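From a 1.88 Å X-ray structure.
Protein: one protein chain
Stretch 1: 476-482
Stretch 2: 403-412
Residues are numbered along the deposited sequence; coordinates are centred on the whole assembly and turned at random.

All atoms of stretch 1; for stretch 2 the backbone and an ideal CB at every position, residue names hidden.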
# COMPACT_ATOMS: atom_id res chain seq x y z
N LYS A 476 11.21 -7.68 -52.12
CA LYS A 476 11.57 -6.46 -51.40
C LYS A 476 10.60 -5.32 -51.67
O LYS A 476 10.63 -4.29 -50.99
CB LYS A 476 12.98 -6.00 -51.77
CG LYS A 476 13.13 -5.72 -53.27
CD LYS A 476 14.45 -5.06 -53.60
CE LYS A 476 14.55 -4.78 -55.10
NZ LYS A 476 15.90 -4.33 -55.51
N PHE A 477 9.75 -5.49 -52.69
CA PHE A 477 8.75 -4.47 -52.98
C PHE A 477 7.37 -4.86 -52.44
O PHE A 477 6.33 -4.46 -52.97
CB PHE A 477 8.69 -4.15 -54.48
CG PHE A 477 8.80 -5.36 -55.38
CD1 PHE A 477 7.68 -6.11 -55.71
CD2 PHE A 477 10.03 -5.71 -55.95
CE1 PHE A 477 7.78 -7.21 -56.56
CE2 PHE A 477 10.13 -6.81 -56.80
CZ PHE A 477 9.01 -7.56 -57.11
N LEU A 478 7.40 -5.62 -51.35
CA LEU A 478 6.22 -5.89 -50.52
C LEU A 478 6.67 -5.71 -49.09
O LEU A 478 7.65 -6.33 -48.66
CB LEU A 478 5.66 -7.30 -50.74
CG LEU A 478 4.54 -7.73 -49.79
CD1 LEU A 478 3.32 -6.83 -49.97
CD2 LEU A 478 4.14 -9.21 -49.98
N SER A 479 6.00 -4.84 -48.34
CA SER A 479 6.36 -4.67 -46.95
C SER A 479 5.13 -4.79 -46.08
O SER A 479 4.01 -4.60 -46.55
CB SER A 479 7.05 -3.33 -46.71
OG SER A 479 6.17 -2.24 -46.96
N VAL A 480 5.34 -5.12 -44.80
CA VAL A 480 4.23 -5.36 -43.91
C VAL A 480 4.48 -4.72 -42.56
O VAL A 480 5.63 -4.54 -42.15
CB VAL A 480 4.00 -6.88 -43.69
CG1 VAL A 480 3.42 -7.52 -44.94
CG2 VAL A 480 5.31 -7.56 -43.21
N ASN A 481 3.39 -4.38 -41.88
CA ASN A 481 3.42 -4.11 -40.45
C ASN A 481 3.03 -5.37 -39.71
O ASN A 481 1.93 -5.89 -39.91
CB ASN A 481 2.49 -2.95 -40.09
CG ASN A 481 2.95 -1.64 -40.71
OD1 ASN A 481 2.22 -0.99 -41.46
ND2 ASN A 481 4.17 -1.26 -40.39
N ILE A 482 3.95 -5.86 -38.87
CA ILE A 482 3.80 -7.11 -38.14
C ILE A 482 3.37 -6.77 -36.74
O ILE A 482 4.00 -5.94 -36.10
CB ILE A 482 5.13 -7.90 -38.13
CG1 ILE A 482 5.45 -8.39 -39.54
CG2 ILE A 482 5.07 -9.07 -37.14
CD1 ILE A 482 6.91 -8.76 -39.73
N UNK A 403 0.21 -10.00 -39.91
CA UNK A 403 0.92 -9.11 -40.84
C UNK A 403 -0.11 -8.37 -41.71
O UNK A 403 -1.00 -9.00 -42.26
CB UNK A 403 1.90 -9.90 -41.71
N UNK A 404 -0.00 -7.04 -41.77
CA UNK A 404 -0.88 -6.23 -42.61
C UNK A 404 -0.04 -5.54 -43.68
O UNK A 404 1.11 -5.19 -43.42
CB UNK A 404 -1.65 -5.20 -41.78
N UNK A 405 -0.59 -5.36 -44.88
CA UNK A 405 0.19 -4.78 -45.96
C UNK A 405 0.49 -3.30 -45.73
O UNK A 405 -0.41 -2.51 -45.41
CB UNK A 405 -0.55 -4.96 -47.29
N UNK A 406 1.76 -2.92 -45.88
CA UNK A 406 2.17 -1.53 -45.66
C UNK A 406 2.53 -0.81 -46.96
O UNK A 406 2.29 0.39 -47.09
CB UNK A 406 3.36 -1.49 -44.70
N UNK A 407 3.11 -1.54 -47.91
CA UNK A 407 3.35 -1.02 -49.27
C UNK A 407 3.44 -2.20 -50.22
O UNK A 407 3.90 -3.26 -49.82
CB UNK A 407 4.62 -0.17 -49.33
N UNK A 408 3.00 -2.04 -51.47
CA UNK A 408 3.02 -3.14 -52.41
C UNK A 408 2.94 -2.60 -53.83
O UNK A 408 2.03 -1.84 -54.15
CB UNK A 408 1.87 -4.11 -52.13
N UNK A 409 3.92 -2.95 -54.66
CA UNK A 409 3.85 -2.57 -56.07
C UNK A 409 4.21 -3.73 -56.98
O UNK A 409 4.99 -4.63 -56.62
CB UNK A 409 4.78 -1.39 -56.35
N UNK A 410 3.61 -3.72 -58.17
CA UNK A 410 3.83 -4.75 -59.17
C UNK A 410 5.09 -4.45 -59.97
O UNK A 410 5.02 -4.12 -61.15
CB UNK A 410 2.62 -4.87 -60.10
N UNK A 411 6.24 -4.53 -59.31
CA UNK A 411 7.50 -4.22 -59.98
C UNK A 411 7.81 -5.25 -61.09
O UNK A 411 7.39 -6.40 -61.01
CB UNK A 411 8.64 -4.18 -58.96
N UNK A 412 8.52 -4.81 -62.11
CA UNK A 412 8.96 -5.71 -63.18
C UNK A 412 10.42 -5.40 -63.53
O UNK A 412 10.95 -4.39 -63.08
CB UNK A 412 8.07 -5.57 -64.41

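The two stretches pair as antiparallel strands, so the paired positions, 403-405 and 407-408, can be read against a known register. Position 403 lies opposite I482 in a non-hydrogen-bonded pair, and its ideal CB is 4.2 Å from V480 CB and 4.4 Å from I482 CG1. These apolar neighbours favour an apolar side chain, small or branched. The residue is A403, whose CB lies against the V480 and I482 side chains.

Position 404 forms a hydrogen-bonded pair with N481: its N donates to N481 O (2.9 Å, 170°), and its O accepts from N481 N (2.9 Å). The ideal CB is 4.1 Å from N481 O, on the face that carries the N481 side chain. A polar or small residue would suit. It is S404, with chi1 m; its hydroxyl is bonded elsewhere in the structure.

At 405, CA-to-CB points away, and the ideal CB lies 5.1 Å from L478 CD1. A beta-branched or longer apolar chain could reach that methyl, although stretch 1 alone decides little. I405 does so, with CG2 4.2 Å from L478 CD1.

Position 406 sits at the bulge, where the register shifts by one between S479 and V480. Its phi/psi of -109/-35 departs from extended values, and its CB points toward stretch 1, with the ideal CB 3.7 Å from S479 O and 4.0 Å from V480 C. With so little room along that direction, a small residue fits best. It is A406, whose N donates to S479 O (2.9 Å, 167°).

The same S479 O accepts a weak bond from the N of 407 (3.5 Å), while the O of 407 accepts from S479 N (3.0 Å, 171°). The ideal CB is 3.5 Å from S479 OG, so small or polar side chains suit. S407 turns its OG to its own strand, donating to A406 O at 2.9 Å.

Position 408 pairs with L478, and its ideal CB is 3.8 Å from L478 CD1, which calls for an apolar residue such as valine, leucine or isoleucine. I408, with both chi angles t, packs its CB on that methyl.

At 409 the CB points sideways; a branched apolar chain could reach F477. V409 places CG2 3.8 Å from F477 CB, and its N donates weakly to F477 O (3.3 Å).

Position 410 points away and is unconstrained by stretch 1; it is A410.

At 411 the ideal CB is 3.7 Å from F477 CD2, over the ring, so almost any residue with a CB could pack there. D411 CB lies 3.6 Å from the F477 ring centroid, 7° off the normal, a CH-pi contact; its carboxylate is bonded elsewhere in the structure.

Position 412, pointing away and out of reach, is T412.

Stretch 2 (403-412) ASIASIVADT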
# COMPACT_ATOMS: atom_id res chain seq x y z
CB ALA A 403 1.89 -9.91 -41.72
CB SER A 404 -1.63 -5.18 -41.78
OG SER A 404 -2.35 -5.78 -40.72
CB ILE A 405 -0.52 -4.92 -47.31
CG1 ILE A 405 -0.82 -6.39 -47.60
CG2 ILE A 405 0.35 -4.29 -48.40
CD1 ILE A 405 -1.54 -6.63 -48.92
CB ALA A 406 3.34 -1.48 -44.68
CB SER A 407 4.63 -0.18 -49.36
OG SER A 407 4.43 1.13 -48.87
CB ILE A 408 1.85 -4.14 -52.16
CG1 ILE A 408 1.89 -5.29 -53.18
CG2 ILE A 408 0.49 -3.44 -52.21
CD1 ILE A 408 0.78 -6.34 -52.96
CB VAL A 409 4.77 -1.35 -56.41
CG1 VAL A 409 4.27 -0.09 -55.70
CG2 VAL A 409 6.22 -1.66 -56.04
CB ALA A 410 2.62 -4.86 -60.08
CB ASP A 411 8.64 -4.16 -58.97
CG ASP A 411 9.83 -3.34 -59.46
OD1 ASP A 411 9.70 -2.61 -60.47
OD2 ASP A 411 10.90 -3.41 -58.82
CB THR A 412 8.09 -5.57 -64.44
OG1 THR A 412 8.11 -4.20 -64.89
CG2 THR A 412 6.65 -5.98 -64.13
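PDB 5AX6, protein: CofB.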